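Local structure of Bd3459 (Bdellovibrio bacteriovorus, 5CEC) at residues E285-S290 against V301-T306; P67-S72 against G359-A364. The protein acts as a predatory endopeptidase, probably cutting D-Ala-D-Ala-type peptide bonds as in the S13 family, and is captured here in complex with its immunity protein Bd3460. The protein carries 1 engineered substitution. One frame throughout, in Å; residues are numbered along the deposited sequence.

Contact 1. Residues E285-S290 against V301-T306; sequences EFHNGS and VYNEAT
Two main-chain hydrogen bonds frame the contact: Glu285 N gives to Glu304 O at 2.9 Å, nearly along the C=O axis, and Glu304 N returns one to Glu285 O at 3.0 Å, in the carbonyl plane. They make Glu285 and Glu304 an antiparallel hydrogen-bonded pair with both acids on one face of the sheet. The carboxylates do not touch; Lys65 forms a salt bridge with Glu285 OE1 and would temper the like charges.

Beyond this pair the Asn303 carboxamide takes over the polar work. CG stands anti to the carbonyl carbon (chi1 -69°), which carries the amide across to the other segment. OD1 receives His287 N at 2.8 Å along an almost straight N-H (172°), the donor lying above the amide's carbonyl plane; Asn288 N adds a weak bond to the same oxygen. At the other end ND2 gives to Asn288 O at 2.9 Å; that oxygen lies close to the Asn303 amide plane, while ND2 itself stands above the Asn288 carbonyl plane. ND2 also bonds Ser72 OG, so the flip of the group is settled from both ends. Water 3 joins Asn303 N to Asn288 OD1, while Asn288 ND2 turns to Glu294.

Flat groups complete the fit. The Phe286 ring and the Asn303 amide lie stacked with planes 8° apart, ND2 sitting 3.5 Å above the ring plane toward its rim. Val301 CG1 lies over one face of the His287 ring in a CH-pi contact, 3.6 Å from the centroid, and water 2 sits in plane at that ring's edge.

Here a single antiparallel bridge sits beside a loop that passes the probable active site: Ser290 O accepts from Lys73 NZ, and Asn303 lies near the probable SxxK site of this penicillin-binding-protein-like S13 fold.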
loop_
_atom_site.group_PDB
_atom_site.type_symbol
_atom_site.label_atom_id
_atom_site.label_comp_id
_atom_site.label_asym_id
_atom_site.label_seq_id
_atom_site.Cartn_x
_atom_site.Cartn_y
_atom_site.Cartn_z
ATOM N N GLU A 285 -5.194 -5.760 -20.381
ATOM C CA GLU A 285 -4.334 -4.883 -21.148
ATOM C C GLU A 285 -3.542 -4.056 -20.164
ATOM O O GLU A 285 -4.088 -3.198 -19.472
ATOM C CB GLU A 285 -5.141 -4.015 -22.084
ATOM C CG GLU A 285 -4.297 -3.124 -22.963
ATOM C CD GLU A 285 -5.116 -2.193 -23.825
ATOM O OE1 GLU A 285 -6.215 -2.582 -24.286
ATOM O OE2 GLU A 285 -4.641 -1.070 -24.062
ATOM N N PHE A 286 -2.256 -4.351 -20.095
ATOM C CA PHE A 286 -1.347 -3.677 -19.203
ATOM C C PHE A 286 -0.377 -2.767 -19.959
ATOM O O PHE A 286 -0.006 -3.019 -21.115
ATOM C CB PHE A 286 -0.519 -4.705 -18.410
ATOM C CG PHE A 286 -1.127 -5.110 -17.088
ATOM C CD1 PHE A 286 -2.499 -5.330 -16.945
ATOM C CD2 PHE A 286 -0.313 -5.290 -15.978
ATOM C CE1 PHE A 286 -3.025 -5.705 -15.712
ATOM C CE2 PHE A 286 -0.847 -5.682 -14.756
ATOM C CZ PHE A 286 -2.189 -5.887 -14.619
ATOM N N HIS A 287 0.042 -1.714 -19.275
ATOM C CA HIS A 287 1.100 -0.857 -19.744
ATOM C C HIS A 287 2.194 -0.643 -18.712
ATOM O O HIS A 287 3.236 -0.089 -19.067
ATOM C CB HIS A 287 0.522 0.502 -20.167
ATOM C CG HIS A 287 -0.643 0.387 -21.087
ATOM N ND1 HIS A 287 -0.477 0.232 -22.441
ATOM C CD2 HIS A 287 -1.975 0.318 -20.856
ATOM C CE1 HIS A 287 -1.654 0.097 -23.016
ATOM N NE2 HIS A 287 -2.583 0.159 -22.077
ATOM N N ASN A 288 1.966 -1.023 -17.451
ATOM C CA ASN A 288 2.971 -0.909 -16.429
ATOM C C ASN A 288 2.667 -1.923 -15.350
ATOM O O ASN A 288 1.651 -2.634 -15.419
ATOM C CB ASN A 288 3.089 0.538 -15.908
ATOM C CG ASN A 288 1.841 1.032 -15.197
ATOM O OD1 ASN A 288 1.058 0.281 -14.663
ATOM N ND2 ASN A 288 1.636 2.336 -15.230
ATOM N N GLY A 289 3.537 -2.017 -14.355
ATOM C CA GLY A 289 3.377 -3.002 -13.308
ATOM C C GLY A 289 2.545 -2.542 -12.133
ATOM O O GLY A 289 2.066 -3.350 -11.358
ATOM N N SER A 290 2.390 -1.226 -11.997
ATOM C CA SER A 290 1.827 -0.630 -10.798
ATOM C C SER A 290 0.335 -0.373 -10.828
ATOM O O SER A 290 -0.301 -0.327 -9.763
ATOM C CB SER A 290 2.560 0.669 -10.473
ATOM O OG SER A 290 2.386 1.575 -11.513
ATOM N N VAL A 301 -4.315 6.452 -19.484
ATOM C CA VAL A 301 -4.036 5.100 -19.897
ATOM C C VAL A 301 -3.836 4.303 -18.608
ATOM O O VAL A 301 -2.840 4.527 -17.894
ATOM C CB VAL A 301 -2.786 5.038 -20.805
ATOM C CG1 VAL A 301 -2.448 3.586 -21.109
ATOM C CG2 VAL A 301 -2.978 5.846 -22.096
ATOM N N TYR A 302 -4.796 3.423 -18.281
ATOM C CA TYR A 302 -4.755 2.610 -17.053
ATOM C C TYR A 302 -4.702 1.139 -17.444
ATOM O O TYR A 302 -5.352 0.718 -18.419
ATOM C CB TYR A 302 -6.000 2.837 -16.183
ATOM C CG TYR A 302 -6.080 4.214 -15.559
ATOM C CD1 TYR A 302 -5.322 4.539 -14.467
ATOM C CD2 TYR A 302 -6.875 5.211 -16.127
ATOM C CE1 TYR A 302 -5.388 5.791 -13.874
ATOM C CE2 TYR A 302 -6.919 6.489 -15.579
ATOM C CZ TYR A 302 -6.165 6.779 -14.447
ATOM O OH TYR A 302 -6.203 8.051 -13.907
ATOM N N ASN A 303 -3.997 0.330 -16.661
ATOM C CA ASN A 303 -4.136 -1.104 -16.794
ATOM C C ASN A 303 -5.610 -1.453 -16.569
ATOM O O ASN A 303 -6.251 -0.950 -15.643
ATOM C CB ASN A 303 -3.340 -1.829 -15.714
ATOM C CG ASN A 303 -1.840 -1.723 -15.870
ATOM O OD1 ASN A 303 -1.304 -1.318 -16.890
ATOM N ND2 ASN A 303 -1.136 -2.099 -14.810
ATOM N N GLU A 304 -6.134 -2.332 -17.420
ATOM C CA GLU A 304 -7.501 -2.814 -17.281
ATOM C C GLU A 304 -7.540 -4.312 -17.411
ATOM O O GLU A 304 -6.733 -4.901 -18.130
ATOM C CB GLU A 304 -8.435 -2.193 -18.325
ATOM C CG GLU A 304 -8.513 -0.671 -18.276
ATOM C CD GLU A 304 -9.706 -0.125 -19.022
ATOM O OE1 GLU A 304 -10.323 -0.879 -19.768
ATOM O OE2 GLU A 304 -9.978 1.077 -18.935
ATOM N N ALA A 305 -8.495 -4.917 -16.719
ATOM C CA ALA A 305 -8.761 -6.347 -16.900
ATOM C C ALA A 305 -10.149 -6.666 -16.418
ATOM O O ALA A 305 -10.829 -5.829 -15.790
ATOM C CB ALA A 305 -7.759 -7.205 -16.130
ATOM N N THR A 306 -10.583 -7.888 -16.704
ATOM C CA THR A 306 -11.871 -8.349 -16.227
ATOM C C THR A 306 -11.781 -8.821 -14.779
ATOM O O THR A 306 -10.738 -9.260 -14.309
ATOM C CB THR A 306 -12.434 -9.470 -17.115
ATOM O OG1 THR A 306 -11.662 -10.653 -16.919
ATOM C CG2 THR A 306 -12.446 -9.085 -18.613
HETATM O O HOH W 1 -7.978 -1.622 -21.701
HETATM O O HOH W 2 -5.465 -0.519 -20.885
HETATM O O HOH W 3 -1.632 1.301 -15.317
#

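Contact 2. Residues P67-S72 against G359-A364; sequences PLASIS and GSVNKA. With SO4 (sulfate ion), chain C.
Ala69 O is gripped by two donors, both from Ser72: the hydroxyl OG at 2.8 Å, nearly along the C=O axis, and the backbone N at 3.0 Å. That double hold shapes the turn just ahead of helix 72-84, which presents Ser70 as the probable nucleophile of an SxxK motif, with the strand of a KTG-type motif packed against it, as in penicillin-binding proteins and serine beta-lactamases.

No direct hydrogen bond joins the two segments. Gly359, lacking a side chain, lets its CA come within 3.6 Å of Ser70 N. Ala69 CB presses on the same strand, 3.5 Å from Val361 CG1, and Pro67 CB meets the CB of Ala364, which closes the type I turn begun at Val361.

Ser70 OG bonds Lys73 NZ and gives a hydrogen bond to water 4. That water also accepts from Ser360 N at 2.8 Å and donates to sulfate O3, a position consistent with the family's oxyanion hole between the Ser70 and Ser360 amides. The sulfate, probably from the crystallisation liquor, is held as well by Thr358 and Ser251, and Ser360 OG, which also bonds Lys365, donates to sulfate O2 at 2.8 Å.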
loop_
_atom_site.group_PDB
_atom_site.type_symbol
_atom_site.label_atom_id
_atom_site.label_comp_id
_atom_site.label_asym_id
_atom_site.label_seq_id
_atom_site.Cartn_x
_atom_site.Cartn_y
_atom_site.Cartn_z
ATOM N N PRO A 67 -10.747 -0.391 -15.139
ATOM C CA PRO A 67 -9.485 0.010 -14.519
ATOM C C PRO A 67 -9.227 -0.724 -13.206
ATOM O O PRO A 67 -10.142 -0.863 -12.401
ATOM C CB PRO A 67 -9.663 1.497 -14.282
ATOM C CG PRO A 67 -10.726 1.937 -15.219
ATOM C CD PRO A 67 -11.651 0.758 -15.340
ATOM N N LEU A 68 -8.007 -1.208 -13.050
ATOM C CA LEU A 68 -7.634 -1.992 -11.876
ATOM C C LEU A 68 -7.002 -1.184 -10.763
ATOM O O LEU A 68 -6.997 -1.608 -9.598
ATOM C CB LEU A 68 -6.634 -3.061 -12.292
ATOM C CG LEU A 68 -7.067 -4.052 -13.376
ATOM C CD1 LEU A 68 -5.965 -5.066 -13.620
ATOM C CD2 LEU A 68 -8.348 -4.754 -12.939
ATOM N N ALA A 69 -6.362 -0.086 -11.125
ATOM C CA ALA A 69 -5.490 0.617 -10.172
ATOM C C ALA A 69 -4.474 -0.375 -9.591
ATOM O O ALA A 69 -4.034 -1.289 -10.303
ATOM C CB ALA A 69 -6.301 1.343 -9.088
ATOM N N SER A 70 -4.130 -0.258 -8.307
ATOM C CA SER A 70 -3.021 -1.030 -7.766
ATOM C C SER A 70 -3.316 -2.511 -7.528
ATOM O O SER A 70 -2.391 -3.242 -7.176
ATOM C CB SER A 70 -2.435 -0.381 -6.496
ATOM O OG SER A 70 -1.693 0.788 -6.821
ATOM N N ILE A 71 -4.535 -3.011 -7.747
ATOM C CA ILE A 71 -4.652 -4.480 -7.798
ATOM C C ILE A 71 -3.890 -5.065 -8.976
ATOM O O ILE A 71 -3.537 -6.252 -8.963
ATOM C CB ILE A 71 -6.081 -5.019 -7.675
ATOM C CG1 ILE A 71 -6.882 -4.841 -8.978
ATOM C CG2 ILE A 71 -6.750 -4.472 -6.443
ATOM C CD1 ILE A 71 -8.287 -5.429 -8.913
ATOM N N SER A 72 -3.522 -4.228 -9.940
ATOM C CA SER A 72 -2.531 -4.607 -10.939
ATOM C C SER A 72 -1.292 -5.270 -10.326
ATOM O O SER A 72 -0.650 -6.118 -10.930
ATOM C CB SER A 72 -2.027 -3.375 -11.700
ATOM O OG SER A 72 -3.010 -2.789 -12.494
ATOM N N GLY A 359 -6.743 -0.766 -4.440
ATOM C CA GLY A 359 -6.394 0.125 -5.539
ATOM C C GLY A 359 -7.274 1.341 -5.584
ATOM O O GLY A 359 -8.426 1.287 -5.174
ATOM N N SER A 360 -6.677 2.457 -5.986
ATOM C CA SER A 360 -7.345 3.744 -6.093
ATOM C C SER A 360 -6.773 4.532 -7.270
ATOM O O SER A 360 -5.575 4.808 -7.286
ATOM C CB SER A 360 -7.101 4.554 -4.811
ATOM O OG SER A 360 -7.261 3.792 -3.639
ATOM N N VAL A 361 -7.625 4.889 -8.247
ATOM C CA VAL A 361 -7.279 5.840 -9.340
ATOM C C VAL A 361 -8.521 6.702 -9.588
ATOM O O VAL A 361 -9.585 6.477 -9.006
ATOM C CB VAL A 361 -6.844 5.137 -10.659
ATOM C CG1 VAL A 361 -5.494 4.459 -10.527
ATOM C CG2 VAL A 361 -7.896 4.160 -11.161
ATOM N N ASN A 362 -8.396 7.712 -10.435
ATOM C CA ASN A 362 -9.490 8.639 -10.663
ATOM C C ASN A 362 -10.841 7.923 -10.820
ATOM O O ASN A 362 -11.826 8.253 -10.153
ATOM C CB ASN A 362 -9.163 9.496 -11.899
ATOM C CG ASN A 362 -10.266 10.464 -12.258
ATOM O OD1 ASN A 362 -11.050 10.892 -11.434
ATOM N ND2 ASN A 362 -10.310 10.807 -13.507
ATOM N N LYS A 363 -10.876 6.955 -11.736
ATOM C CA LYS A 363 -12.125 6.286 -12.086
ATOM C C LYS A 363 -12.385 4.963 -11.428
ATOM O O LYS A 363 -13.361 4.286 -11.786
ATOM C CB LYS A 363 -12.267 6.156 -13.597
ATOM C CG LYS A 363 -12.225 7.461 -14.349
ATOM C CD LYS A 363 -13.361 8.383 -13.915
ATOM C CE LYS A 363 -13.577 9.555 -14.856
ATOM N NZ LYS A 363 -14.631 10.485 -14.323
ATOM N N ALA A 364 -11.576 4.585 -10.435
ATOM C CA ALA A 364 -11.814 3.275 -9.811
ATOM C C ALA A 364 -11.318 3.165 -8.396
ATOM O O ALA A 364 -10.291 3.731 -8.044
ATOM C CB ALA A 364 -11.179 2.135 -10.622
HETATM S S SO4 C . -3.545 2.006 -3.032
HETATM O O1 SO4 C . -3.049 2.925 -1.964
HETATM O O2 SO4 C . -4.948 2.261 -3.394
HETATM O O3 SO4 C . -2.570 2.109 -4.222
HETATM O O4 SO4 C . -3.392 0.613 -2.585
HETATM O O HOH W 4 -3.912 2.397 -6.560
#

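Overall arrangement
From the N terminus the chain first lays down strand 40-48 of the larger antiparallel sheet, then strand 65-67, and turns through 67-72 into helix 72-84. It then builds most of the mixed sheet and the helices up to 265-277 before reaching 285-290. Contact 1 closes a short loop there, only ten residues lying between its segments, and the chain goes on into helix 307-322. Contact 2 closes last and spans far more, 286 residues, so contact 1 is nested within it. Their centres are about 9 Å apart. Strand 304-306 sits between 65-67 and 284-285, Asn303 O probably bonds Leu68 N, and Tyr302 packs on Val361, tying this small sheet to the larger antiparallel sheet through strand 354-361.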